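Local coordinates for ESX secretion system protein EccC (Thermomonospora curvata, PDB 4NH0), which belongs to the ESX (type VII) secretion system, which exports proteins including EsxA and EsxB, has weak ATPase activity and might be the translocase subunit, at residues R901-V906 against I924-D929; N905-A910 against Q1141-E1146; A916-R921 against I966-P971; T920-G925 against L936-D941; F944-D949 against P1101-S1106. One frame throughout, in Å; residues are numbered along the deposited sequence.

In the fold
All five contacts belong to the third FtsK-type ATPase domain and lie on one side of the chain's centre. Contact 2 holds the adenine of the bound ATP. Contact 1, centred about 9 Å away, shares N905 and V906 with it, and the two are joined through neighbouring strands 922-927 and 1136-1144, I926 O lying 2.7 Å from Q1141 N. Contact 4 continues along strand 922-927 into its hairpin partner. Contact 3, centred about 10 Å from contact 4, ties the start of that strand to the end of helix 954-968. Contact 5 pairs the strand leading to the P-loop with strand 1102-1104, and the M1105 side chain is about 6 Å from ATP at the nearest atoms.

Contact 1: residues R901-V906 against I924-D929; sequences RMLPNV and IGIDED
The flat groups beside L903 CD2 are the peptide carbonyls of I926 and D927, the methyl lying 3.6 Å from D927 O. P904, by contrast, is a puckered ring, and it touches I926 CD1 through its CD at 4.2 Å. In the third FtsK-type P-loop ATPase module, the loop between helix 877-891 and strand 907-908 lies here against the end of strand 922-927 and the turn of its β-hairpin. L903 carries most of the contact. Its CG is anti to the carbonyl carbon (chi1 -77°), and the two methyls divide the work, CD2 over the strand end with I926 CG1 4.2 Å away, CD1 beyond it over E928. Here apolar carbon meets backbone oxygen, and no hydrogen bond joins the two segments. The polar ends find their partners outside the contact. The carboxylate of E928 forms a salt bridge with R723, and R724 of the same helix, 719-742, is hydrogen-bonded by both R901 O and E928 O, which ties loop and hairpin turn alike to the second ATPase domain. D927 OD1 accepts from S932 N across the turn. L903 and E928 cross at about a right angle, with L903 CD1 3.7 Å from E928 CB.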
# COMPACT_ATOMS: atom_id res chain seq x y z
N ARG A 901 19.95 16.14 -4.85
CA ARG A 901 21.26 16.75 -4.67
C ARG A 901 21.58 16.86 -3.19
O ARG A 901 20.71 17.17 -2.38
CB ARG A 901 21.31 18.11 -5.35
CG ARG A 901 20.15 19.01 -5.00
CD ARG A 901 19.90 20.06 -6.06
NE ARG A 901 18.72 20.86 -5.76
CZ ARG A 901 18.76 22.09 -5.27
NH1 ARG A 901 19.92 22.67 -5.03
NH2 ARG A 901 17.63 22.74 -5.02
N MET A 902 22.83 16.61 -2.84
CA MET A 902 23.23 16.57 -1.44
C MET A 902 24.46 17.42 -1.16
O MET A 902 25.05 17.99 -2.08
CB MET A 902 23.50 15.13 -1.01
CG MET A 902 22.33 14.19 -1.24
SD MET A 902 22.68 12.54 -0.61
CE MET A 902 23.35 12.96 1.00
N LEU A 903 24.84 17.51 0.11
CA LEU A 903 26.05 18.22 0.50
C LEU A 903 27.27 17.55 -0.11
O LEU A 903 27.50 16.36 0.08
CB LEU A 903 26.18 18.27 2.02
CG LEU A 903 25.29 19.27 2.76
CD1 LEU A 903 25.55 19.20 4.25
CD2 LEU A 903 25.53 20.67 2.24
N PRO A 904 28.07 18.33 -0.85
CA PRO A 904 29.27 17.82 -1.51
C PRO A 904 30.31 17.33 -0.52
O PRO A 904 30.41 17.88 0.58
CB PRO A 904 29.80 19.04 -2.28
CG PRO A 904 28.64 19.97 -2.38
CD PRO A 904 27.85 19.76 -1.13
N ASN A 905 31.06 16.29 -0.88
CA ASN A 905 32.18 15.85 -0.07
C ASN A 905 33.26 16.92 -0.07
O ASN A 905 33.96 17.12 0.93
CB ASN A 905 32.74 14.52 -0.59
CG ASN A 905 31.82 13.36 -0.32
OD1 ASN A 905 31.15 13.31 0.72
ND2 ASN A 905 31.78 12.40 -1.24
N VAL A 906 33.39 17.61 -1.19
CA VAL A 906 34.30 18.74 -1.31
C VAL A 906 33.61 19.89 -2.04
O VAL A 906 33.15 19.75 -3.17
CB VAL A 906 35.60 18.34 -2.05
CG1 VAL A 906 35.29 17.47 -3.26
CG2 VAL A 906 36.38 19.58 -2.46
N ILE A 924 31.08 31.15 3.72
CA ILE A 924 32.01 30.13 4.19
C ILE A 924 31.59 28.74 3.72
O ILE A 924 32.36 27.78 3.82
CB ILE A 924 32.13 30.13 5.72
CG1 ILE A 924 30.78 29.83 6.37
CG2 ILE A 924 32.67 31.47 6.20
CD1 ILE A 924 30.82 29.82 7.87
N GLY A 925 30.36 28.63 3.22
CA GLY A 925 29.86 27.37 2.73
C GLY A 925 28.36 27.39 2.50
O GLY A 925 27.74 28.45 2.52
N ILE A 926 27.78 26.21 2.28
CA ILE A 926 26.35 26.09 2.08
C ILE A 926 25.74 25.12 3.09
O ILE A 926 26.39 24.18 3.53
CB ILE A 926 26.02 25.61 0.65
CG1 ILE A 926 26.64 24.23 0.39
CG2 ILE A 926 26.52 26.61 -0.38
CD1 ILE A 926 26.29 23.66 -0.96
N ASP A 927 24.49 25.37 3.46
CA ASP A 927 23.82 24.55 4.46
C ASP A 927 23.14 23.33 3.85
O ASP A 927 23.04 23.22 2.63
CB ASP A 927 22.80 25.38 5.24
CG ASP A 927 21.81 26.10 4.34
OD1 ASP A 927 21.76 25.79 3.13
OD2 ASP A 927 21.08 26.98 4.84
N GLU A 928 22.69 22.42 4.70
CA GLU A 928 22.00 21.22 4.24
C GLU A 928 20.54 21.53 3.92
O GLU A 928 19.91 20.85 3.11
CB GLU A 928 22.08 20.12 5.29
CG GLU A 928 21.52 18.78 4.83
CD GLU A 928 21.40 17.78 5.95
OE1 GLU A 928 20.94 18.16 7.05
OE2 GLU A 928 21.76 16.60 5.74
N ASP A 929 20.02 22.57 4.56
CA ASP A 929 18.60 22.89 4.47
C ASP A 929 18.14 23.20 3.05
O ASP A 929 17.19 22.60 2.55
CB ASP A 929 18.27 24.06 5.40
CG ASP A 929 16.78 24.21 5.64
OD1 ASP A 929 16.26 23.56 6.56
OD2 ASP A 929 16.13 24.98 4.90

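Contact 2: residues N905-A910 against Q1141-E1146; sequences NVLPAA and QTAYRE. With ATP (adenosine-5'-triphosphate), chain F.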
# COMPACT_ATOMS: atom_id res chain seq x y z
N ASN A 905 31.06 16.29 -0.88
CA ASN A 905 32.18 15.85 -0.07
C ASN A 905 33.26 16.92 -0.07
O ASN A 905 33.96 17.12 0.93
CB ASN A 905 32.74 14.52 -0.59
CG ASN A 905 31.82 13.36 -0.32
OD1 ASN A 905 31.15 13.31 0.72
ND2 ASN A 905 31.78 12.40 -1.24
N VAL A 906 33.39 17.61 -1.19
CA VAL A 906 34.30 18.74 -1.31
C VAL A 906 33.61 19.89 -2.04
O VAL A 906 33.15 19.75 -3.17
CB VAL A 906 35.60 18.34 -2.05
CG1 VAL A 906 35.29 17.47 -3.26
CG2 VAL A 906 36.38 19.58 -2.46
N LEU A 907 33.54 21.04 -1.37
CA LEU A 907 32.93 22.22 -1.96
C LEU A 907 34.00 23.25 -2.30
O LEU A 907 34.65 23.79 -1.41
CB LEU A 907 31.90 22.83 -1.00
CG LEU A 907 31.30 24.17 -1.42
CD1 LEU A 907 30.52 24.03 -2.71
CD2 LEU A 907 30.42 24.73 -0.32
N PRO A 908 34.20 23.51 -3.60
CA PRO A 908 35.18 24.51 -4.02
C PRO A 908 34.78 25.91 -3.59
O PRO A 908 33.61 26.26 -3.66
CB PRO A 908 35.18 24.38 -5.55
CG PRO A 908 34.64 23.01 -5.81
CD PRO A 908 33.63 22.78 -4.74
N ALA A 909 35.75 26.71 -3.16
CA ALA A 909 35.49 28.07 -2.71
C ALA A 909 35.04 28.96 -3.87
O ALA A 909 34.47 30.03 -3.66
CB ALA A 909 36.72 28.66 -2.05
N ALA A 910 35.31 28.51 -5.09
CA ALA A 910 34.97 29.27 -6.28
C ALA A 910 33.47 29.29 -6.53
O ALA A 910 32.95 30.20 -7.16
CB ALA A 910 35.69 28.69 -7.49
N GLN A 1141 28.17 22.81 5.09
CA GLN A 1141 29.41 22.26 4.54
C GLN A 1141 30.33 23.40 4.14
O GLN A 1141 29.99 24.21 3.28
CB GLN A 1141 29.12 21.36 3.34
CG GLN A 1141 30.36 20.95 2.57
CD GLN A 1141 31.14 19.85 3.25
OE1 GLN A 1141 30.59 19.06 4.01
NE2 GLN A 1141 32.44 19.79 2.98
N THR A 1142 31.50 23.47 4.76
CA THR A 1142 32.44 24.55 4.48
C THR A 1142 33.17 24.31 3.16
O THR A 1142 33.25 23.18 2.68
CB THR A 1142 33.47 24.72 5.61
OG1 THR A 1142 34.14 23.47 5.84
CG2 THR A 1142 32.78 25.15 6.88
N ALA A 1143 33.70 25.38 2.58
CA ALA A 1143 34.33 25.31 1.27
C ALA A 1143 35.82 25.01 1.37
O ALA A 1143 36.49 25.40 2.32
CB ALA A 1143 34.11 26.60 0.52
N TYR A 1144 36.34 24.32 0.36
CA TYR A 1144 37.75 23.95 0.31
C TYR A 1144 38.56 24.94 -0.52
O TYR A 1144 38.19 25.26 -1.64
CB TYR A 1144 37.91 22.53 -0.25
CG TYR A 1144 39.35 22.10 -0.42
CD1 TYR A 1144 40.15 21.82 0.69
CD2 TYR A 1144 39.91 21.95 -1.68
CE1 TYR A 1144 41.46 21.42 0.54
CE2 TYR A 1144 41.22 21.55 -1.84
CZ TYR A 1144 41.99 21.28 -0.73
OH TYR A 1144 43.30 20.88 -0.88
N ARG A 1145 39.66 25.41 0.05
CA ARG A 1145 40.52 26.38 -0.62
C ARG A 1145 41.91 25.81 -0.87
O ARG A 1145 42.67 25.59 0.07
CB ARG A 1145 40.62 27.66 0.21
CG ARG A 1145 41.55 28.71 -0.37
CD ARG A 1145 41.61 29.94 0.53
NE ARG A 1145 42.48 30.97 -0.01
CZ ARG A 1145 43.79 31.02 0.18
NH1 ARG A 1145 44.39 30.08 0.89
NH2 ARG A 1145 44.51 32.00 -0.35
N GLU A 1146 42.24 25.58 -2.14
CA GLU A 1146 43.53 25.00 -2.49
C GLU A 1146 44.67 25.96 -2.20
O GLU A 1146 44.48 27.18 -2.14
CB GLU A 1146 43.56 24.60 -3.97
CG GLU A 1146 43.45 23.10 -4.22
CD GLU A 1146 44.70 22.33 -3.84
OE1 GLU A 1146 45.66 22.94 -3.30
OE2 GLU A 1146 44.73 21.10 -4.07
PG ATP F . 45.21 19.66 11.94
O1G ATP F . 46.18 19.78 10.80
O2G ATP F . 45.28 18.35 12.69
O3G ATP F . 45.14 20.88 12.82
PB ATP F . 43.29 20.84 10.30
O1B ATP F . 44.44 21.78 10.08
O2B ATP F . 41.99 21.36 10.86
O3B ATP F . 43.77 19.62 11.23
PA ATP F . 43.15 20.93 7.53
O1A ATP F . 42.17 22.07 7.49
O2A ATP F . 44.63 21.21 7.38
O3A ATP F . 42.93 20.13 8.90
O5' ATP F . 42.72 19.84 6.42
C5' ATP F . 43.14 18.49 6.53
C4' ATP F . 42.55 17.72 5.35
O4' ATP F . 41.14 17.95 5.31
C3' ATP F . 43.13 18.21 4.04
O3' ATP F . 43.87 17.15 3.42
C2' ATP F . 41.96 18.60 3.17
O2' ATP F . 41.97 17.82 1.97
C1' ATP F . 40.71 18.28 3.98
N9 ATP F . 39.81 19.46 4.03
C8 ATP F . 40.06 20.61 4.68
N7 ATP F . 39.05 21.49 4.52
C5 ATP F . 38.12 20.90 3.75
C6 ATP F . 36.79 21.28 3.20
N6 ATP F . 36.25 22.49 3.45
N1 ATP F . 36.15 20.37 2.44
C2 ATP F . 36.68 19.16 2.18
N3 ATP F . 37.87 18.75 2.65
C4 ATP F . 38.63 19.57 3.43
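L907 and A909 close on A1143 at the apolar centre, L907 CG and A909 CB each 4.2 Å from A1143 CB. The short, weakly bonded strand 907-908 runs parallel to strand 1136-1144 here, bringing two chain segments far apart in sequence into one sheet beside the nucleotide pocket of the third FtsK-type ATPase domain. Further out, V906 CG2 rests 4.0 Å from Y1144 CB. The tyrosine CG is anti to its backbone N (chi1 176°), and the ring beyond it lies obliquely beside the nucleotide: Y1144 CD1 is 3.8 Å from ATP C5 and CE1 approaches the ribose at C2' and O2', while ATP N7 lies in the ring plane at its edge. An alanine here would keep CB against V906 and the adenine but lack the ring beside base and ribose, and the nucleotide would probably be less firmly fixed. At the polar margin the backbones take over. Y1144 N donates to L907 O, a bond modelled too short to interpret at this resolution, and A909 N donates to Y1144 O at 3.2 Å, bent to 140° at the hydrogen. Q1141 lines the adenine side, its OE1 held by R1127. T1142 OG1 bonds to G1126 O, and A1143 O takes a bond from N956 of helix 954-968. The base itself is read by the backbone: ATP N6 gives a nearly straight hydrogen bond to T1142 O, 3.2 Å long and 168° at the hydrogen.

Contact 3: residues A916-R921 against I966-P971; sequences AESGTR and IERYTP
R968 reaches S918 because its CG stands anti to the carbonyl carbon (chi1 -65°) and the chain stays extended from there to NE, while S918 OG is tucked between its own N and carbonyl carbon (chi1 69°). The hydroxyl meets the guanidinium at its edge, only 7° out of plane, and accepts from R968 NH2 at 3.3 Å. It also donates to R921 O at 2.8 Å, so one oxygen links arginine and turn. R968 NE makes two weak, bent bonds, 3.1 Å to G919 O and 2.8 Å to R921 O, whose carbonyls come together as the chain leaves helix 915-918. G919 makes that exit with positive phi, where a CB would collide with the preceding carbonyl oxygen. Alongside, Y969 brings its hydroxyl OH to 3.9 Å from T920 CB. R968 NH1 turns back to G964 O of its own helix. The contact therefore binds the turn between helix 915-918 and strand 922-927 to the end of helix 954-968, with the arginine also packed on I922 and P923 of that strand and Y969 packing on A974 of strand 974-980.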
# COMPACT_ATOMS: atom_id res chain seq x y z
N ALA A 916 32.20 40.84 -5.01
CA ALA A 916 31.41 41.84 -5.71
C ALA A 916 29.92 41.50 -5.67
O ALA A 916 29.08 42.33 -6.00
CB ALA A 916 31.87 41.96 -7.15
N GLU A 917 29.61 40.28 -5.25
CA GLU A 917 28.22 39.83 -5.14
C GLU A 917 27.72 39.94 -3.71
O GLU A 917 26.65 40.49 -3.46
CB GLU A 917 28.08 38.39 -5.64
CG GLU A 917 28.21 38.23 -7.14
CD GLU A 917 28.09 36.78 -7.58
OE1 GLU A 917 28.69 35.91 -6.92
OE2 GLU A 917 27.39 36.52 -8.58
N SER A 918 28.49 39.40 -2.77
CA SER A 918 28.07 39.32 -1.38
C SER A 918 28.22 40.65 -0.64
O SER A 918 27.41 40.98 0.22
CB SER A 918 28.87 38.24 -0.65
OG SER A 918 30.22 38.64 -0.49
N GLY A 919 29.26 41.40 -0.98
CA GLY A 919 29.58 42.61 -0.26
C GLY A 919 30.54 42.31 0.86
O GLY A 919 31.37 41.41 0.74
N THR A 920 30.43 43.04 1.96
CA THR A 920 31.32 42.84 3.11
C THR A 920 31.08 41.50 3.79
O THR A 920 31.90 41.05 4.59
CB THR A 920 31.16 43.97 4.14
OG1 THR A 920 29.76 44.19 4.40
CG2 THR A 920 31.78 45.26 3.63
N ARG A 921 29.96 40.86 3.48
CA ARG A 921 29.66 39.54 4.01
C ARG A 921 30.58 38.50 3.38
O ARG A 921 30.95 38.61 2.22
CB ARG A 921 28.20 39.18 3.75
CG ARG A 921 27.23 40.25 4.18
CD ARG A 921 26.07 40.34 3.23
NE ARG A 921 25.29 39.11 3.21
CZ ARG A 921 24.39 38.81 2.27
NH1 ARG A 921 24.18 39.65 1.27
NH2 ARG A 921 23.72 37.67 2.33
N ILE A 966 40.59 39.78 2.88
CA ILE A 966 41.50 40.43 1.94
C ILE A 966 40.74 41.02 0.75
O ILE A 966 40.96 42.17 0.37
CB ILE A 966 42.58 39.45 1.42
CG1 ILE A 966 43.78 39.41 2.36
CG2 ILE A 966 43.06 39.84 0.03
CD1 ILE A 966 43.57 38.57 3.60
N GLU A 967 39.83 40.23 0.19
CA GLU A 967 39.12 40.62 -1.02
C GLU A 967 38.04 41.68 -0.78
O GLU A 967 37.53 42.27 -1.73
CB GLU A 967 38.48 39.39 -1.67
CG GLU A 967 39.47 38.46 -2.34
CD GLU A 967 40.13 39.10 -3.55
OE1 GLU A 967 39.48 39.96 -4.19
OE2 GLU A 967 41.28 38.74 -3.86
N ARG A 968 37.72 41.93 0.49
CA ARG A 968 36.60 42.81 0.81
C ARG A 968 37.03 44.05 1.60
O ARG A 968 36.25 44.99 1.74
CB ARG A 968 35.54 42.04 1.59
CG ARG A 968 34.89 40.93 0.78
CD ARG A 968 34.08 39.99 1.65
NE ARG A 968 33.33 39.02 0.84
CZ ARG A 968 33.88 37.97 0.25
NH1 ARG A 968 35.18 37.75 0.35
NH2 ARG A 968 33.13 37.14 -0.46
N TYR A 969 38.25 44.04 2.11
CA TYR A 969 38.77 45.18 2.86
C TYR A 969 40.14 45.62 2.35
O TYR A 969 40.95 44.79 1.95
CB TYR A 969 38.87 44.85 4.35
CG TYR A 969 37.55 44.54 5.03
CD1 TYR A 969 36.74 45.56 5.52
CD2 TYR A 969 37.12 43.23 5.19
CE1 TYR A 969 35.54 45.28 6.15
CE2 TYR A 969 35.92 42.94 5.82
CZ TYR A 969 35.14 43.97 6.29
OH TYR A 969 33.95 43.68 6.92
N THR A 970 40.38 46.93 2.37
CA THR A 970 41.69 47.47 2.06
C THR A 970 42.51 47.51 3.34
O THR A 970 41.95 47.59 4.43
CB THR A 970 41.60 48.88 1.44
OG1 THR A 970 41.06 49.79 2.40
CG2 THR A 970 40.71 48.86 0.20
N PRO A 971 43.85 47.46 3.23
CA PRO A 971 44.73 47.50 4.40
C PRO A 971 44.53 48.72 5.29
O PRO A 971 44.99 48.73 6.43
CB PRO A 971 46.13 47.50 3.78
CG PRO A 971 45.96 46.78 2.50
CD PRO A 971 44.61 47.18 1.99

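Contact 4: residues T920-G925 against L936-D941; sequences TRIPIG and LDFNTD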
# COMPACT_ATOMS: atom_id res chain seq x y z
N THR A 920 30.43 43.04 1.96
CA THR A 920 31.32 42.84 3.11
C THR A 920 31.08 41.50 3.79
O THR A 920 31.90 41.05 4.59
CB THR A 920 31.16 43.97 4.14
OG1 THR A 920 29.76 44.19 4.40
CG2 THR A 920 31.78 45.26 3.63
N ARG A 921 29.96 40.86 3.48
CA ARG A 921 29.66 39.54 4.01
C ARG A 921 30.58 38.50 3.38
O ARG A 921 30.95 38.61 2.22
CB ARG A 921 28.20 39.18 3.75
CG ARG A 921 27.23 40.25 4.18
CD ARG A 921 26.07 40.34 3.23
NE ARG A 921 25.29 39.11 3.21
CZ ARG A 921 24.39 38.81 2.27
NH1 ARG A 921 24.18 39.65 1.27
NH2 ARG A 921 23.72 37.67 2.33
N ILE A 922 30.96 37.49 4.17
CA ILE A 922 31.88 36.47 3.70
C ILE A 922 31.25 35.08 3.75
O ILE A 922 31.03 34.53 4.82
CB ILE A 922 33.17 36.45 4.54
CG1 ILE A 922 33.74 37.86 4.68
CG2 ILE A 922 34.19 35.52 3.93
CD1 ILE A 922 34.93 37.95 5.60
N PRO A 923 30.96 34.51 2.57
CA PRO A 923 30.42 33.15 2.50
C PRO A 923 31.47 32.13 2.92
O PRO A 923 32.63 32.25 2.52
CB PRO A 923 30.05 32.99 1.03
CG PRO A 923 30.95 33.93 0.32
CD PRO A 923 31.11 35.11 1.23
N ILE A 924 31.08 31.15 3.72
CA ILE A 924 32.01 30.13 4.19
C ILE A 924 31.59 28.74 3.72
O ILE A 924 32.36 27.78 3.82
CB ILE A 924 32.13 30.13 5.72
CG1 ILE A 924 30.78 29.83 6.37
CG2 ILE A 924 32.67 31.47 6.20
CD1 ILE A 924 30.82 29.82 7.87
N GLY A 925 30.36 28.63 3.22
CA GLY A 925 29.86 27.37 2.73
C GLY A 925 28.36 27.39 2.50
O GLY A 925 27.74 28.45 2.52
N LEU A 936 29.20 35.19 6.93
CA LEU A 936 29.68 35.77 8.18
C LEU A 936 29.81 37.28 8.01
O LEU A 936 30.60 37.75 7.20
CB LEU A 936 31.02 35.17 8.60
CG LEU A 936 31.01 33.74 9.13
CD1 LEU A 936 32.42 33.32 9.52
CD2 LEU A 936 30.07 33.63 10.32
N ASP A 937 29.03 38.03 8.77
CA ASP A 937 29.03 39.49 8.66
C ASP A 937 29.65 40.13 9.89
O ASP A 937 29.00 40.25 10.93
CB ASP A 937 27.61 40.01 8.43
CG ASP A 937 27.57 41.50 8.19
OD1 ASP A 937 26.46 42.07 8.21
OD2 ASP A 937 28.65 42.10 7.98
N PHE A 938 30.90 40.55 9.77
CA PHE A 938 31.64 41.11 10.90
C PHE A 938 31.24 42.55 11.23
O PHE A 938 31.91 43.21 12.02
CB PHE A 938 33.15 41.05 10.62
CG PHE A 938 33.71 39.66 10.63
CD1 PHE A 938 33.75 38.92 11.80
CD2 PHE A 938 34.20 39.09 9.47
CE1 PHE A 938 34.27 37.64 11.81
CE2 PHE A 938 34.72 37.81 9.47
CZ PHE A 938 34.75 37.09 10.64
N ASN A 939 30.16 43.02 10.63
CA ASN A 939 29.62 44.33 10.97
C ASN A 939 28.48 44.19 11.97
O ASN A 939 28.06 45.16 12.59
CB ASN A 939 29.14 45.06 9.71
CG ASN A 939 30.28 45.52 8.83
OD1 ASN A 939 31.39 45.76 9.31
ND2 ASN A 939 30.02 45.64 7.54
N THR A 940 27.98 42.97 12.11
CA THR A 940 26.90 42.67 13.04
C THR A 940 27.43 41.97 14.28
O THR A 940 27.21 42.43 15.41
CB THR A 940 25.82 41.80 12.38
OG1 THR A 940 26.42 40.62 11.84
CG2 THR A 940 25.13 42.57 11.27
N ASP A 941 28.14 40.87 14.08
CA ASP A 941 28.77 40.14 15.17
C ASP A 941 30.28 40.06 14.93
O ASP A 941 30.73 39.49 13.94
CB ASP A 941 28.17 38.74 15.31
CG ASP A 941 26.72 38.77 15.73
OD1 ASP A 941 26.31 39.75 16.39
OD2 ASP A 941 25.98 37.82 15.40
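I922 and L936 form an antiparallel hydrogen-bonded pair, I922 N giving 3.1 Å to L936 O and L936 N giving 2.9 Å to I922 O. They mark the open end of the β-hairpin made by strands 922-927 and 933-936 in the third FtsK-type ATPase domain. Both side chains lie on the same face of the sheet. L936 crosses I924 at about a right angle: its CD1 touches I924 CG2 at 3.8 Å, and its CG lies near I924 CD1. The next contact comes from I922, whose CD1 is anti to CA (chi2 175°) and meets F938 at the ring edge, in the ring plane, 3.9 Å from F938 CE2. F938 in turn stacks edge-to-face with F1041. L936 packs on I961 and I922 on I965, so helix 954-968 covers both, while F1130 also packs on L936. At the outer margin R921 CG passes 4.2 Å from D937 CG, but the guanidinium engages Y935 in a cation-π contact, and the charged groups of R921 and D937 are not in contact and would interact at most weakly, over a distance. D937 instead organises the bend that follows. Its OD2 receives N939 N at 3.2 Å from well above the carboxylate plane, an Asx turn. Its carbonyl oxygen is gripped twice by T940, through the backbone N and, at 2.8 Å from D937 O, through the side-chain OG1.

Contact 5: residues F944-D949 against P1101-S1106; sequences FLVFGD and PGLVMS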
# COMPACT_ATOMS: atom_id res chain seq x y z
N PHE A 944 34.15 35.10 15.90
CA PHE A 944 33.80 33.79 15.36
C PHE A 944 34.66 32.71 16.00
O PHE A 944 35.84 32.92 16.27
CB PHE A 944 33.97 33.77 13.84
CG PHE A 944 33.68 32.43 13.22
CD1 PHE A 944 32.38 31.99 13.05
CD2 PHE A 944 34.72 31.61 12.81
CE1 PHE A 944 32.12 30.76 12.48
CE2 PHE A 944 34.46 30.38 12.25
CZ PHE A 944 33.16 29.95 12.08
N LEU A 945 34.07 31.54 16.23
CA LEU A 945 34.75 30.45 16.92
C LEU A 945 34.41 29.10 16.30
O LEU A 945 33.26 28.83 15.97
CB LEU A 945 34.36 30.47 18.40
CG LEU A 945 34.95 29.40 19.32
CD1 LEU A 945 36.47 29.45 19.30
CD2 LEU A 945 34.43 29.58 20.73
N VAL A 946 35.41 28.24 16.15
CA VAL A 946 35.19 26.93 15.53
C VAL A 946 35.94 25.80 16.24
O VAL A 946 37.14 25.89 16.49
CB VAL A 946 35.60 26.96 14.03
CG1 VAL A 946 36.97 27.59 13.85
CG2 VAL A 946 35.56 25.56 13.44
N PHE A 947 35.21 24.74 16.57
CA PHE A 947 35.79 23.54 17.18
C PHE A 947 35.82 22.40 16.17
O PHE A 947 35.00 22.34 15.26
CB PHE A 947 35.00 23.11 18.41
CG PHE A 947 34.99 24.13 19.52
CD1 PHE A 947 35.99 24.14 20.48
CD2 PHE A 947 33.97 25.07 19.61
CE1 PHE A 947 35.98 25.07 21.50
CE2 PHE A 947 33.96 26.00 20.63
CZ PHE A 947 34.96 26.00 21.57
N GLY A 948 36.77 21.49 16.34
CA GLY A 948 36.88 20.33 15.46
C GLY A 948 38.10 19.47 15.76
O GLY A 948 39.14 19.98 16.16
N ASP A 949 37.96 18.17 15.55
CA ASP A 949 39.05 17.24 15.83
C ASP A 949 40.19 17.38 14.83
O ASP A 949 40.17 18.25 13.97
CB ASP A 949 38.53 15.79 15.84
CG ASP A 949 37.74 15.44 14.59
OD1 ASP A 949 38.18 15.79 13.47
OD2 ASP A 949 36.68 14.80 14.73
N PRO A 1101 28.87 34.01 16.43
CA PRO A 1101 28.65 32.91 15.49
C PRO A 1101 29.71 31.84 15.66
O PRO A 1101 30.88 32.16 15.89
CB PRO A 1101 28.77 33.60 14.12
CG PRO A 1101 28.45 35.02 14.39
CD PRO A 1101 29.00 35.31 15.75
N GLY A 1102 29.32 30.58 15.55
CA GLY A 1102 30.24 29.49 15.78
C GLY A 1102 30.04 28.30 14.87
O GLY A 1102 29.03 28.18 14.19
N LEU A 1103 31.03 27.41 14.86
CA LEU A 1103 30.95 26.19 14.06
C LEU A 1103 31.48 25.00 14.85
O LEU A 1103 32.59 25.04 15.38
CB LEU A 1103 31.73 26.35 12.76
CG LEU A 1103 31.72 25.14 11.83
CD1 LEU A 1103 30.30 24.73 11.51
CD2 LEU A 1103 32.48 25.43 10.55
N VAL A 1104 30.68 23.95 14.93
CA VAL A 1104 31.10 22.72 15.58
C VAL A 1104 31.26 21.61 14.56
O VAL A 1104 30.27 21.12 14.01
CB VAL A 1104 30.10 22.28 16.67
CG1 VAL A 1104 30.52 20.96 17.28
CG2 VAL A 1104 29.98 23.36 17.73
N MET A 1105 32.50 21.21 14.29
CA MET A 1105 32.78 20.21 13.28
C MET A 1105 32.81 18.80 13.86
O MET A 1105 32.08 18.49 14.79
CB MET A 1105 34.10 20.53 12.58
CG MET A 1105 34.05 21.76 11.69
SD MET A 1105 35.65 22.22 11.02
CE MET A 1105 35.16 23.16 9.59
N SER A 1106 33.66 17.96 13.28
CA SER A 1106 33.77 16.57 13.72
C SER A 1106 34.36 16.48 15.12
O SER A 1106 35.29 17.20 15.46
CB SER A 1106 34.63 15.77 12.74
OG SER A 1106 34.75 14.42 13.14
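F944 and V946 both lie side by side with L1103 and point the same way as it does, so both pack against the leucine CB. From F944, with CG anti to its backbone N (chi1 178°) and the ring beyond it reaching across to the leucine, the approach is oblique, its CZ 3.9 Å from L1103 CB and its CD1 4.1 Å from P1101 CB; from V946 the methyl CG2 reaches L1103 CB at 4.0 Å and also M1105 SD at 4.1 Å. An alanine in place of F944 would lack the ring and would probably leave a gap beside L1103 and P1101. L945, F947 and V1104 occupy the opposite face of the sheet. Beneath the side chains the two strands run parallel, their axes 4.6 Å apart and only 4° from aligned, with alternating bonds from L945 N to P1101 O, L1103 N to L945 O, F947 N to L1103 O and M1105 N to F947 O. Further along, D949 N donates to S1106 O at 2.8 Å. Here G948 probably opens the P-loop (Walker A), whose residues E951 to N956 bind ATP. Strand 944-947 is flanked by 1072-1078 and strand 1102-1104 by 1127-1132, while helix 954-968 lays L957, L958 and I961 over F944, V946 and L1103.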